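PDB 3IV0: SusD homolog from Bacteroides thetaiotaomicron VPI-5482, which is of unknown function but, as a SusD-family outer-membrane protein, probably captures glycans at the cell surface for uptake. Local coordinates for residues A[120-125]-A[185-190]; A[175-180]-A[204-209]; A[127-132]-A[171-176]. All blocks are in the same frame, centred on the assembly; numbering follows the deposited sequence. Where two conformers were deposited one is given.

Interaction 1 (A[120-125]-A[185-190])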
ATOM      1  N   ARG A 120     -26.625  -6.842   4.306  1.00 15.40           N
ATOM      2  CA  ARG A 120     -26.704  -6.477   2.893  1.00 16.37           C
ATOM      3  C   ARG A 120     -26.027  -5.135   2.643  1.00 14.57           C
ATOM      4  O   ARG A 120     -25.214  -5.004   1.701  1.00 14.73           O
ATOM      5  CB  ARG A 120     -28.173  -6.455   2.402  1.00 15.25           C
ATOM      6  CG  ARG A 120     -28.295  -6.022   0.973  1.00 18.69           C
ATOM      7  CD  ARG A 120     -29.367  -6.658   0.137  1.00 21.66           C
ATOM      8  NE  ARG A 120     -30.622  -6.932   0.836  1.00 20.64           N
ATOM      9  CZ  ARG A 120     -31.408  -7.938   0.498  1.00 19.08           C
ATOM     10  NH1 ARG A 120     -31.058  -8.751  -0.484  1.00 17.61           N
ATOM     11  NH2 ARG A 120     -32.519  -8.168   1.179  1.00 24.37           N
ATOM     12  N   SER A 121     -26.297  -4.155   3.492  1.00 13.63           N
ATOM     13  CA  SER A 121     -25.683  -2.841   3.378  1.00 12.81           C
ATOM     14  C   SER A 121     -24.178  -2.923   3.605  1.00 13.11           C
ATOM     15  O   SER A 121     -23.408  -2.252   2.898  1.00 12.97           O
ATOM     16  CB  SER A 121     -26.261  -1.857   4.375  1.00 15.26           C
ATOM     17  OG  SER A 121     -27.645  -1.641   4.097  1.00 19.29           O
ATOM     18  N   ARG A 122     -23.742  -3.721   4.561  1.00 11.83           N
ATOM     19  CA  ARG A 122     -22.318  -3.866   4.832  1.00 12.07           C
ATOM     20  C   ARG A 122     -21.601  -4.482   3.647  1.00 12.77           C
ATOM     21  O   ARG A 122     -20.526  -3.999   3.261  1.00 12.33           O
ATOM     22  CB  ARG A 122     -22.120  -4.725   6.072  1.00 12.58           C
ATOM     23  CG  ARG A 122     -20.648  -4.956   6.413  1.00 13.01           C
ATOM     24  CD  ARG A 122     -20.453  -5.640   7.731  1.00 15.76           C
ATOM     25  NE  ARG A 122     -21.017  -4.816   8.768  1.00 16.74           N
ATOM     26  CZ  ARG A 122     -21.211  -5.177  10.019  1.00 25.12           C
ATOM     27  NH1 ARG A 122     -20.859  -6.390  10.420  1.00 24.00           N
ATOM     28  NH2 ARG A 122     -21.771  -4.316  10.863  1.00 23.50           N
ATOM     29  N   PHE A 123     -22.135  -5.522   3.035  1.00 12.52           N
ATOM     30  CA  PHE A 123     -21.456  -6.197   1.945  1.00 12.50           C
ATOM     31  C   PHE A 123     -21.360  -5.264   0.746  1.00 13.68           C
ATOM     32  O   PHE A 123     -20.372  -5.276   0.004  1.00 12.52           O
ATOM     33  CB  PHE A 123     -22.147  -7.525   1.597  1.00 13.84           C
ATOM     34  CG  PHE A 123     -22.140  -8.561   2.717  1.00 12.81           C
ATOM     35  CD1 PHE A 123     -21.378  -8.419   3.851  1.00 15.04           C
ATOM     36  CD2 PHE A 123     -22.897  -9.723   2.567  1.00 14.80           C
ATOM     37  CE1 PHE A 123     -21.399  -9.397   4.847  1.00 15.14           C
ATOM     38  CE2 PHE A 123     -22.923 -10.700   3.564  1.00 16.58           C
ATOM     39  CZ  PHE A 123     -22.191 -10.544   4.683  1.00 16.25           C
ATOM     40  N   LYS A 124     -22.389  -4.454   0.535  1.00 11.14           N
ATOM     41  CA  LYS A 124     -22.340  -3.470  -0.526  1.00 12.37           C
ATOM     42  C   LYS A 124     -21.214  -2.495  -0.219  1.00 11.67           C
ATOM     43  O   LYS A 124     -20.435  -2.143  -1.123  1.00 11.47           O
ATOM     44  CB  LYS A 124     -23.657  -2.710  -0.651  1.00 12.28           C
ATOM     45  CG  LYS A 124     -24.804  -3.516  -1.258  1.00 15.34           C
ATOM     46  CD  LYS A 124     -26.083  -2.639  -1.280  1.00 17.11           C
ATOM     47  CE  LYS A 124     -27.282  -3.350  -1.824  1.00 18.68           C
ATOM     48  NZ  LYS A 124     -28.493  -2.493  -1.524  1.00 21.67           N
ATOM     49  N   ALA A 125     -21.147  -1.982   1.008  1.00 11.57           N
ATOM     50  CA  ALA A 125     -20.092  -1.021   1.389  1.00 12.13           C
ATOM     51  C   ALA A 125     -18.707  -1.619   1.205  1.00 11.27           C
ATOM     52  O   ALA A 125     -17.790  -0.942   0.675  1.00 10.46           O
ATOM     53  CB  ALA A 125     -20.272  -0.580   2.807  1.00 13.44           C
ATOM     54  N   VAL A 185     -22.953   0.293   9.726  1.00 15.46           N
ATOM     55  CA  VAL A 185     -22.783  -0.481   8.514  1.00 14.25           C
ATOM     56  C   VAL A 185     -21.313  -0.903   8.335  1.00 14.37           C
ATOM     57  O   VAL A 185     -21.034  -2.075   8.088  1.00 14.41           O
ATOM     58  CB  VAL A 185     -23.303   0.292   7.304  1.00 14.69           C
ATOM     59  CG1 VAL A 185     -22.990  -0.455   6.028  1.00 14.24           C
ATOM     60  CG2 VAL A 185     -24.821   0.501   7.431  1.00 15.24           C
ATOM     61  N   LEU A 186     -20.387   0.041   8.471  1.00 13.52           N
ATOM     62  CA  LEU A 186     -18.950  -0.286   8.615  1.00 12.83           C
ATOM     63  C   LEU A 186     -18.507   0.219   9.966  1.00 13.78           C
ATOM     64  O   LEU A 186     -18.428   1.405  10.195  1.00 13.66           O
ATOM     65  CB  LEU A 186     -18.120   0.386   7.508  1.00 13.45           C
ATOM     66  CG  LEU A 186     -18.381  -0.133   6.100  1.00 12.06           C
ATOM     67  CD1 LEU A 186     -17.567   0.722   5.109  1.00 14.81           C
ATOM     68  CD2 LEU A 186     -18.060  -1.620   5.936  1.00 15.62           C
ATOM     69  N   PRO A 187     -18.190  -0.697  10.879  0.60 12.29           N
ATOM     70  CA  PRO A 187     -17.812  -0.211  12.182  0.60 13.04           C
ATOM     71  C   PRO A 187     -16.405   0.344  12.142  0.60 12.73           C
ATOM     72  O   PRO A 187     -15.690   0.169  11.133  0.60 11.49           O
ATOM     73  CB  PRO A 187     -17.840  -1.471  13.038  0.60 12.48           C
ATOM     74  CG  PRO A 187     -17.422  -2.547  12.080  0.60 11.30           C
ATOM     75  CD  PRO A 187     -18.089  -2.161  10.788  0.60 15.49           C
ATOM     76  N   TRP A 188     -15.998   0.989  13.215  1.00 11.81           N
ATOM     77  CA  TRP A 188     -14.607   1.410  13.348  1.00 12.25           C
ATOM     78  C   TRP A 188     -13.677   0.209  13.381  1.00 13.25           C
ATOM     79  O   TRP A 188     -12.594   0.237  12.828  1.00 13.27           O
ATOM     80  CB  TRP A 188     -14.373   2.249  14.593  1.00 12.56           C
ATOM     81  CG  TRP A 188     -15.040   3.590  14.576  1.00 13.31           C
ATOM     82  CD1 TRP A 188     -16.186   3.926  15.227  1.00 14.65           C
ATOM     83  CD2 TRP A 188     -14.623   4.758  13.860  1.00 12.20           C
ATOM     84  NE1 TRP A 188     -16.504   5.241  14.978  1.00 16.59           N
ATOM     85  CE2 TRP A 188     -15.548   5.777  14.156  1.00 14.64           C
ATOM     86  CE3 TRP A 188     -13.527   5.057  13.055  1.00 12.35           C
ATOM     87  CZ2 TRP A 188     -15.413   7.066  13.654  1.00 16.72           C
ATOM     88  CZ3 TRP A 188     -13.407   6.344  12.558  1.00 14.52           C
ATOM     89  CH2 TRP A 188     -14.348   7.316  12.865  1.00 15.82           C
ATOM     90  N   SER A 189     -14.113  -0.861  14.028  0.50 13.40           N
ATOM     91  CA  SER A 189     -13.310  -2.050  14.068  0.50 14.23           C
ATOM     92  C   SER A 189     -14.124  -3.243  14.534  0.50 12.76           C
ATOM     93  O   SER A 189     -15.095  -3.120  15.263  0.50 14.41           O
ATOM     94  CB  SER A 189     -12.129  -1.851  15.005  0.50 14.24           C
ATOM     95  OG  SER A 189     -12.581  -1.687  16.339  0.50 23.88           O
ATOM     96  N   TYR A 190     -13.652  -4.406  14.133  1.00 12.15           N
ATOM     97  CA  TYR A 190     -14.343  -5.657  14.371  1.00 12.63           C
ATOM     98  C   TYR A 190     -13.673  -6.398  15.514  1.00 14.39           C
ATOM     99  O   TYR A 190     -12.462  -6.364  15.671  1.00 14.38           O
ATOM    100  CB  TYR A 190     -14.242  -6.529  13.148  1.00 12.57           C
ATOM    101  CG  TYR A 190     -14.878  -5.953  11.898  1.00 12.91           C
ATOM    102  CD1 TYR A 190     -16.257  -6.036  11.685  1.00 14.42           C
ATOM    103  CD2 TYR A 190     -14.098  -5.329  10.904  1.00 13.42           C
ATOM    104  CE1 TYR A 190     -16.841  -5.514  10.539  1.00 16.02           C
ATOM    105  CE2 TYR A 190     -14.669  -4.818   9.758  1.00 12.40           C
ATOM    106  CZ  TYR A 190     -16.040  -4.884   9.578  1.00 15.32           C
ATOM    107  OH  TYR A 190     -16.637  -4.405   8.430  1.00 14.95           O
TER
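A helix-against-loop contact, one arginine bond beside a small apolar patch, sits in the N-terminal part of this largely helical SusD fold, which is related to tetratricopeptide-repeat proteins. Residues 120-125 belong to helix 117-142; residues 185-190 lie in the irregular connection between helix 174-178 and helix 202-219. The backbones come close at Arg122 and Val185, whose CA atoms are 5.0 Å apart. Arg122 runs out extended, CG anti to the backbone N, and then bends at chi3 (-61°), which turns NE toward the carbonyl oxygen of Val185. The resulting bond from Arg122 NE to Val185 O is 2.8 Å long and fairly straight (157°); the donor lies in the carbonyl plane and the acceptor close to the guanidinium plane. Arg122 NH2 hydrogen-bonds to the preceding carbonyl, Glu184 O, so one guanidinium holds two successive peptides of the loop, and its charge would probably polarise both. Pro187 CD and Tyr190 CE1 lie over one face of this group. The Tyr190 ring is turned 72° from the guanidinium and has Arg122 NH1 near its edge, while its hydroxyl is hydrogen-bonded to Ala200 O. On the other part of the interface, Leu186 applies CG and CD1 to Ala125 CB, each 3.8 Å from it. Ser121 OG turns back to Glu117 O in its own helix, so it is CB that faces the valine. Val185 CG1, anti to its backbone N, rests 3.6 Å from Ser121 O, with CG2 4.1 Å from Ser121 CB.

Interaction 2 (A[175-180]-A[204-209])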
ATOM      1  N   PRO A 175     -20.120   8.576   0.561  1.00 13.23           N
ATOM      2  CA  PRO A 175     -21.375   8.159   1.199  1.00 14.68           C
ATOM      3  C   PRO A 175     -21.214   7.066   2.245  1.00 15.71           C
ATOM      4  O   PRO A 175     -22.009   6.977   3.164  1.00 15.75           O
ATOM      5  CB  PRO A 175     -22.194   7.647   0.027  1.00 15.70           C
ATOM      6  CG  PRO A 175     -21.658   8.338  -1.144  1.00 18.03           C
ATOM      7  CD  PRO A 175     -20.189   8.421  -0.898  1.00 14.58           C
ATOM      8  N   LEU A 176     -20.181   6.249   2.127  1.00 13.10           N
ATOM      9  CA  LEU A 176     -19.952   5.223   3.132  1.00 12.55           C
ATOM     10  C   LEU A 176     -19.696   5.840   4.500  1.00 15.16           C
ATOM     11  O   LEU A 176     -19.989   5.229   5.528  1.00 15.82           O
ATOM     12  CB  LEU A 176     -18.808   4.291   2.717  1.00 11.93           C
ATOM     13  CG  LEU A 176     -18.873   3.608   1.339  1.00 14.21           C
ATOM     14  CD1 LEU A 176     -17.698   2.646   1.140  1.00 14.10           C
ATOM     15  CD2 LEU A 176     -20.224   2.891   1.099  1.00 15.60           C
ATOM     16  N   LEU A 177     -19.128   7.036   4.531  1.00 12.83           N
ATOM     17  CA  LEU A 177     -18.941   7.756   5.763  1.00 14.44           C
ATOM     18  C   LEU A 177     -20.232   8.515   6.096  1.00 16.03           C
ATOM     19  O   LEU A 177     -20.774   8.378   7.198  1.00 17.32           O
ATOM     20  CB  LEU A 177     -17.763   8.717   5.650  1.00 15.06           C
ATOM     21  CG  LEU A 177     -16.384   8.129   5.375  1.00 14.45           C
ATOM     22  CD1 LEU A 177     -15.368   9.249   5.408  1.00 16.16           C
ATOM     23  CD2 LEU A 177     -16.034   6.957   6.309  1.00 13.61           C
ATOM     24  N   ASP A 178     -20.749   9.291   5.139  1.00 16.27           N
ATOM     25  CA  ASP A 178     -21.800  10.265   5.418  1.00 18.93           C
ATOM     26  C   ASP A 178     -23.133   9.605   5.725  1.00 18.44           C
ATOM     27  O   ASP A 178     -23.874  10.099   6.580  1.00 20.92           O
ATOM     28  CB  ASP A 178     -22.040  11.193   4.230  1.00 18.65           C
ATOM     29  CG  ASP A 178     -20.909  12.143   3.967  1.00 24.60           C
ATOM     30  OD1 ASP A 178     -19.966  12.254   4.772  1.00 26.44           O
ATOM     31  OD2 ASP A 178     -21.008  12.823   2.919  1.00 27.09           O
ATOM     32  N   ASP A 179     -23.430   8.503   5.047  1.00 17.09           N
ATOM     33  CA  ASP A 179     -24.725   7.799   5.221  1.00 18.00           C
ATOM     34  C   ASP A 179     -24.710   6.937   6.475  1.00 21.18           C
ATOM     35  O   ASP A 179     -25.716   6.300   6.795  1.00 22.24           O
ATOM     36  CB  ASP A 179     -25.018   6.830   4.079  1.00 19.90           C
ATOM     37  CG  ASP A 179     -25.203   7.491   2.748  1.00 23.52           C
ATOM     38  OD1 ASP A 179     -25.277   8.732   2.697  1.00 24.72           O
ATOM     39  OD2 ASP A 179     -25.279   6.733   1.748  1.00 27.30           O
ATOM     40  N   ASP A 180     -23.568   6.859   7.155  1.00 18.35           N
ATOM     41  CA  ASP A 180     -23.399   5.886   8.244  1.00 18.74           C
ATOM     42  C   ASP A 180     -22.756   6.596   9.406  1.00 19.50           C
ATOM     43  O   ASP A 180     -21.684   6.226   9.881  1.00 17.72           O
ATOM     44  CB  ASP A 180     -22.541   4.729   7.729  1.00 18.34           C
ATOM     45  CG  ASP A 180     -22.394   3.578   8.712  1.00 18.14           C
ATOM     46  OD1 ASP A 180     -23.224   3.348   9.627  1.00 17.83           O
ATOM     47  OD2 ASP A 180     -21.426   2.835   8.532  1.00 16.08           O
ATOM     48  N   SER A 204     -10.595   1.891   7.216  1.00  9.71           N
ATOM     49  CA  SER A 204     -10.109   1.497   5.905  1.00 10.11           C
ATOM     50  C   SER A 204     -10.531   2.549   4.849  1.00  9.08           C
ATOM     51  O   SER A 204      -9.727   2.993   3.996  1.00  9.25           O
ATOM     52  CB  SER A 204     -10.700   0.162   5.495  1.00  9.99           C
ATOM     53  OG  SER A 204     -10.552  -0.835   6.479  1.00 10.59           O
ATOM     54  N   VAL A 205     -11.816   2.901   4.895  1.00  9.11           N
ATOM     55  CA  VAL A 205     -12.381   3.878   3.985  1.00  9.83           C
ATOM     56  C   VAL A 205     -11.689   5.225   4.122  1.00  9.84           C
ATOM     57  O   VAL A 205     -11.311   5.825   3.115  1.00  9.92           O
ATOM     58  CB  VAL A 205     -13.905   4.038   4.176  1.00  9.44           C
ATOM     59  CG1 VAL A 205     -14.454   5.167   3.302  1.00 11.08           C
ATOM     60  CG2 VAL A 205     -14.648   2.689   3.861  1.00 11.82           C
ATOM     61  N   ILE A 206     -11.502   5.689   5.358  1.00  9.20           N
ATOM     62  CA  ILE A 206     -10.858   6.976   5.561  1.00  9.46           C
ATOM     63  C   ILE A 206      -9.435   6.969   5.001  1.00  8.52           C
ATOM     64  O   ILE A 206      -9.044   7.918   4.302  1.00  9.21           O
ATOM     65  CB  ILE A 206     -10.863   7.345   7.059  1.00 10.05           C
ATOM     66  CG1 ILE A 206     -12.296   7.633   7.538  1.00 12.01           C
ATOM     67  CG2 ILE A 206      -9.964   8.570   7.306  1.00 12.01           C
ATOM     68  CD1 ILE A 206     -12.438   7.621   9.053  1.00 14.89           C
ATOM     69  N   ALA A 207      -8.647   5.952   5.289  1.00  8.31           N
ATOM     70  CA  ALA A 207      -7.267   5.910   4.821  1.00  9.48           C
ATOM     71  C   ALA A 207      -7.202   5.936   3.308  1.00  8.33           C
ATOM     72  O   ALA A 207      -6.406   6.664   2.700  1.00  9.36           O
ATOM     73  CB  ALA A 207      -6.545   4.703   5.362  1.00  9.78           C
ATOM     74  N   LEU A 208      -8.038   5.144   2.645  1.00  8.69           N
ATOM     75  CA  LEU A 208      -8.060   5.111   1.197  1.00  9.08           C
ATOM     76  C   LEU A 208      -8.419   6.485   0.618  1.00  7.85           C
ATOM     77  O   LEU A 208      -7.804   6.974  -0.315  1.00  8.96           O
ATOM     78  CB  LEU A 208      -9.027   4.042   0.693  1.00 10.23           C
ATOM     79  CG  LEU A 208      -9.202   3.981  -0.824  1.00  8.69           C
ATOM     80  CD1 LEU A 208      -7.869   3.867  -1.579  1.00  9.35           C
ATOM     81  CD2 LEU A 208     -10.175   2.880  -1.236  1.00 11.13           C
HETATM   82  N   MSE A 209      -9.401   7.140   1.208  1.00  9.22           N
HETATM   83  CA  MSE A 209      -9.789   8.458   0.733  1.00  8.38           C
HETATM   84  C   MSE A 209      -8.696   9.477   0.897  1.00  9.00           C
HETATM   85  O   MSE A 209      -8.515  10.340   0.037  1.00  8.74           O
HETATM   86  CB  MSE A 209     -11.060   8.912   1.426  1.00  9.31           C
HETATM   87  CG  MSE A 209     -12.348   8.130   1.035  1.00  9.27           C
HETATM   88 SE   MSE A 209     -13.934   8.753   1.909  0.75 10.56          SE
HETATM   89  CE  MSE A 209     -14.227  10.469   0.936  1.00 15.53           C
TER
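Leu177 drives its two methyl groups into the side of helix 202-219, overlapping Val205, Ile206 and the selenomethionine at Met209. Its CG is anti to the carbonyl carbon, and chi2 (-176°) completes an extended chain that delivers the fork tip-first. Leu177 CD2 takes the side of Val205 and Ile206, 3.8 Å from Val205 CG1 and 4.0 Å from Ile206 CG1; Val205 meets it end-on, whereas the Ile206 chain crosses it at about a right angle. Leu177 CD1 points along the helix toward its next turn and meets Met209 SE at 3.8 Å, again tip to tip. The three partners, at positions i, i+1 and i+4, thus line one face of the helix against the fork. Leu176, one residue earlier, adds a looser flank: its CD1 crosses Val205 CG2 at 4.1 Å, while the same side chain also packs on Ala125 of helix 117-142. The short helix 174-178 packs here against two longer ones, 117-142 and 202-219, and helix 224-238 closes on the same apolar cluster through Leu234, which touches Leu177, Ile206 and Met209. Trp188 also touches Ile206, and Leu186 touches Val205, from the loop that links the two segments. No hydrogen bond or charge pair crosses between the segments, so their fit rests on branched carbon chains and a selenium atom: shape and burial, not bond direction, would set how these helices lie.

Interaction 3 (A[127-132]-A[171-176]). With EDO (1,2-ethanediol), chain E.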
ATOM      1  N   ALA A 127     -17.877  -4.026  -0.888  1.00 10.93           N
ATOM      2  CA  ALA A 127     -17.635  -4.183  -2.301  1.00 11.31           C
ATOM      3  C   ALA A 127     -17.262  -2.840  -2.934  1.00 10.04           C
ATOM      4  O   ALA A 127     -16.364  -2.797  -3.794  1.00 11.38           O
ATOM      5  CB  ALA A 127     -18.897  -4.777  -3.001  1.00 12.01           C
ATOM      6  N   ILE A 128     -17.937  -1.763  -2.548  1.00 10.99           N
ATOM      7  CA  ILE A 128     -17.565  -0.437  -3.051  1.00 10.54           C
ATOM      8  C   ILE A 128     -16.152  -0.089  -2.600  1.00 10.88           C
ATOM      9  O   ILE A 128     -15.352   0.430  -3.400  1.00 11.07           O
ATOM     10  CB  ILE A 128     -18.539   0.609  -2.563  1.00 10.69           C
ATOM     11  CG1 ILE A 128     -19.885   0.406  -3.256  1.00 11.53           C
ATOM     12  CG2 ILE A 128     -18.010   2.045  -2.850  1.00 12.79           C
ATOM     13  CD1 ILE A 128     -21.075   1.049  -2.517  1.00 16.37           C
ATOM     14  N   PHE A 129     -15.810  -0.367  -1.351  1.00 10.08           N
ATOM     15  CA  PHE A 129     -14.463  -0.139  -0.881  1.00 10.08           C
ATOM     16  C   PHE A 129     -13.436  -0.912  -1.704  1.00 10.26           C
ATOM     17  O   PHE A 129     -12.419  -0.343  -2.160  1.00 10.16           O
ATOM     18  CB  PHE A 129     -14.309  -0.474   0.604  1.00 10.27           C
ATOM     19  CG  PHE A 129     -12.882  -0.397   1.083  1.00 11.01           C
ATOM     20  CD1 PHE A 129     -12.291   0.841   1.335  1.00 10.68           C
ATOM     21  CD2 PHE A 129     -12.109  -1.532   1.201  1.00 10.60           C
ATOM     22  CE1 PHE A 129     -10.968   0.921   1.724  1.00 10.31           C
ATOM     23  CE2 PHE A 129     -10.771  -1.448   1.587  1.00 11.36           C
ATOM     24  CZ  PHE A 129     -10.214  -0.211   1.866  1.00 10.14           C
HETATM   25  N   MSE A 130     -13.658  -2.186  -1.936  1.00 10.49           N
HETATM   26  CA  MSE A 130     -12.708  -3.002  -2.610  1.00  9.70           C
HETATM   27  C   MSE A 130     -12.598  -2.649  -4.056  1.00 11.16           C
HETATM   28  O   MSE A 130     -11.496  -2.728  -4.620  1.00 10.15           O
HETATM   29  CB  MSE A 130     -13.043  -4.493  -2.411  1.00 11.80           C
HETATM   30  CG  MSE A 130     -12.766  -4.924  -0.972  1.00 11.31           C
HETATM   31 SE   MSE A 130     -11.000  -4.620  -0.276  0.75 11.19          SE
HETATM   32  CE  MSE A 130     -10.073  -5.747  -1.408  1.00 16.52           C
ATOM     33  N   ARG A 131     -13.685  -2.249  -4.672  1.00 10.96           N
ATOM     34  CA  ARG A 131     -13.610  -1.760  -6.046  1.00 11.58           C
ATOM     35  C   ARG A 131     -12.758  -0.515  -6.140  1.00  9.07           C
ATOM     36  O   ARG A 131     -11.910  -0.401  -7.037  1.00  9.45           O
ATOM     37  CB  ARG A 131     -15.006  -1.509  -6.608  1.00 10.50           C
ATOM     38  CG  ARG A 131     -14.999  -1.056  -8.064  1.00 11.64           C
ATOM     39  CD  ARG A 131     -16.395  -0.932  -8.644  1.00 13.79           C
ATOM     40  NE  ARG A 131     -17.075   0.172  -8.004  1.00 13.70           N
ATOM     41  CZ  ARG A 131     -18.378   0.431  -8.084  1.00 16.08           C
ATOM     42  NH1 ARG A 131     -19.156  -0.340  -8.788  1.00 15.64           N
ATOM     43  NH2 ARG A 131     -18.893   1.474  -7.447  1.00 19.59           N
ATOM     44  N   SER A 132     -13.003   0.427  -5.231  1.00 10.01           N
ATOM     45  CA  SER A 132     -12.224   1.660  -5.158  1.00  9.63           C
ATOM     46  C   SER A 132     -10.765   1.401  -4.866  1.00  9.08           C
ATOM     47  O   SER A 132      -9.882   2.045  -5.477  1.00  9.17           O
ATOM     48  CB  SER A 132     -12.785   2.629  -4.141  1.00 10.84           C
ATOM     49  OG  SER A 132     -14.155   2.903  -4.448  1.00 14.68           O
ATOM     50  N   ALA A 171     -15.992   9.884  -4.856  1.00 12.31           N
ATOM     51  CA  ALA A 171     -17.423  10.066  -4.829  1.00 13.33           C
ATOM     52  C   ALA A 171     -18.141   8.806  -4.376  1.00 14.68           C
ATOM     53  O   ALA A 171     -19.187   8.904  -3.735  1.00 16.85           O
ATOM     54  CB  ALA A 171     -17.907  10.502  -6.177  1.00 15.20           C
ATOM     55  N   ASP A 172     -17.645   7.629  -4.759  1.00 10.92           N
ATOM     56  CA  ASP A 172     -18.276   6.376  -4.338  1.00 12.74           C
ATOM     57  C   ASP A 172     -18.053   6.113  -2.849  1.00 12.55           C
ATOM     58  O   ASP A 172     -18.881   5.493  -2.173  1.00 12.40           O
ATOM     59  CB  ASP A 172     -17.729   5.189  -5.121  1.00 13.83           C
ATOM     60  CG  ASP A 172     -18.131   5.164  -6.587  1.00 19.00           C
ATOM     61  OD1 ASP A 172     -19.109   5.809  -6.945  1.00 20.62           O
ATOM     62  OD2 ASP A 172     -17.464   4.406  -7.348  1.00 21.84           O
ATOM     63  N   LEU A 173     -16.892   6.510  -2.345  1.00 10.84           N
ATOM     64  CA  LEU A 173     -16.520   6.265  -0.954  1.00 10.57           C
ATOM     65  C   LEU A 173     -17.135   7.220   0.075  1.00 11.93           C
ATOM     66  O   LEU A 173     -17.507   6.819   1.174  1.00 11.47           O
ATOM     67  CB  LEU A 173     -15.003   6.288  -0.792  1.00 11.15           C
ATOM     68  CG  LEU A 173     -14.250   5.209  -1.563  1.00 10.97           C
ATOM     69  CD1 LEU A 173     -12.717   5.542  -1.731  1.00 12.92           C
ATOM     70  CD2 LEU A 173     -14.429   3.898  -0.857  1.00 13.01           C
ATOM     71  N   GLN A 174     -17.267   8.505  -0.282  1.00 12.31           N
ATOM     72  CA  GLN A 174     -17.813   9.496   0.638  1.00 13.42           C
ATOM     73  C   GLN A 174     -19.131   9.081   1.325  1.00 13.25           C
ATOM     74  O   GLN A 174     -19.251   9.231   2.537  1.00 13.62           O
ATOM     75  CB  GLN A 174     -17.943  10.863  -0.044  1.00 14.67           C
ATOM     76  CG  GLN A 174     -18.342  11.989   0.873  1.00 16.41           C
ATOM     77  CD  GLN A 174     -17.271  12.383   1.791  1.00 21.54           C
ATOM     78  OE1 GLN A 174     -16.191  12.803   1.369  1.00 23.48           O
ATOM     79  NE2 GLN A 174     -17.545  12.293   3.079  1.00 23.28           N
ATOM     80  N   PRO A 175     -20.120   8.576   0.561  1.00 13.23           N
ATOM     81  CA  PRO A 175     -21.375   8.159   1.199  1.00 14.68           C
ATOM     82  C   PRO A 175     -21.214   7.066   2.245  1.00 15.71           C
ATOM     83  O   PRO A 175     -22.009   6.977   3.164  1.00 15.75           O
ATOM     84  CB  PRO A 175     -22.194   7.647   0.027  1.00 15.70           C
ATOM     85  CG  PRO A 175     -21.658   8.338  -1.144  1.00 18.03           C
ATOM     86  CD  PRO A 175     -20.189   8.421  -0.898  1.00 14.58           C
ATOM     87  N   LEU A 176     -20.181   6.249   2.127  1.00 13.10           N
ATOM     88  CA  LEU A 176     -19.952   5.223   3.132  1.00 12.55           C
ATOM     89  C   LEU A 176     -19.696   5.840   4.500  1.00 15.16           C
ATOM     90  O   LEU A 176     -19.989   5.229   5.528  1.00 15.82           O
ATOM     91  CB  LEU A 176     -18.808   4.291   2.717  1.00 11.93           C
ATOM     92  CG  LEU A 176     -18.873   3.608   1.339  1.00 14.21           C
ATOM     93  CD1 LEU A 176     -17.698   2.646   1.140  1.00 14.10           C
ATOM     94  CD2 LEU A 176     -20.224   2.891   1.099  1.00 15.60           C
TER
HETATM   95  C1  EDO E   4     -14.513  14.282   4.622  1.00 27.06           C
HETATM   96  O1  EDO E   4     -15.589  13.363   4.444  1.00 38.17           O
HETATM   97  C2  EDO E   4     -13.931  14.679   3.268  1.00 24.75           C
HETATM   98  O2  EDO E   4     -13.983  13.550   2.408  1.00 25.68           O
HETATM   99  O   HOH W   1     -15.418   2.375  -6.884  0.60 15.08           O
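Leu173 packs across Ser132, with CG and CD2 each 3.7 Å from Ser132 OG and CD1 beside Ser132 CB, while CD2 also approaches the Phe129 ring obliquely. Ile128, one turn earlier on helix 117-142, makes its closest contacts through CG2, which lies 3.6 Å from Asp172 O and 4.0 Å from Leu176 CD1; its CD1 reaches Leu176 CD2. The polar edge is formed by Arg131 and Asp172. Arg131 bends at chi3 (68°), and its NH2 forms a salt bridge to Asp172 OD2 at 3.3 Å, in which the hydrogen bond is weak and bent (131°), with guanidinium and carboxylate planes 46° apart. A water reinforces this pair: it accepts from Arg131 NE, in the guanidinium plane, at 3.0 Å, and donates to Asp172 OD2 at 2.9 Å and to Ser132 OG at 2.8 Å. Ser132 OG donates to Ile128 O at 2.9 Å, from above the carbonyl plane, and that oxygen also takes Ser132 N. The hydroxyl, donating to the carbonyl and accepting from the water, is held in orientation beside Leu173. An alanine at Leu173 would lose the branched end that covers Ser132 and reaches Phe129, and would probably loosen the seat of this segment on the helix. Further out, Asn103 OD1 holds Arg131 NH1. On the far side of residues 171-176 Gln174 hydrogen-bonds an ethanediol, OE1 accepting from O2 and NE2 donating to O1. Helix 93-108 backs Ile128 and Arg131 through Leu106, helix 202-219 meets Leu173 through Met209, and Phe129 stands edge-to-face with Phe266 of strand 264-268.

In the fold
The three contacts form one continuous patch of the N-terminal helical part: the centres of interactions 1 and 2 lie 10 Å apart, those of interactions 1 and 3 lie 11 Å apart, and those of interactions 2 and 3 lie 7 Å apart. Helix 117-142 serves interactions 1 and 3, and helix 174-178 serves 2 and 3, Leu176 belonging to both; Leu176 CD1 also lies 3.6 Å from Ala125 O of interaction 1. Asp180 ties interaction 2 to the loop of interaction 1, probably bonding through OD1 to Val185 N (3.1 Å) and through OD2 to Leu186 N (3.0 Å). The ethanediol, probably from the crystallisation liquor, sits by Gln174 and about 3 Å, nearest atoms, from Met209's side chain; no glycan site is identified here.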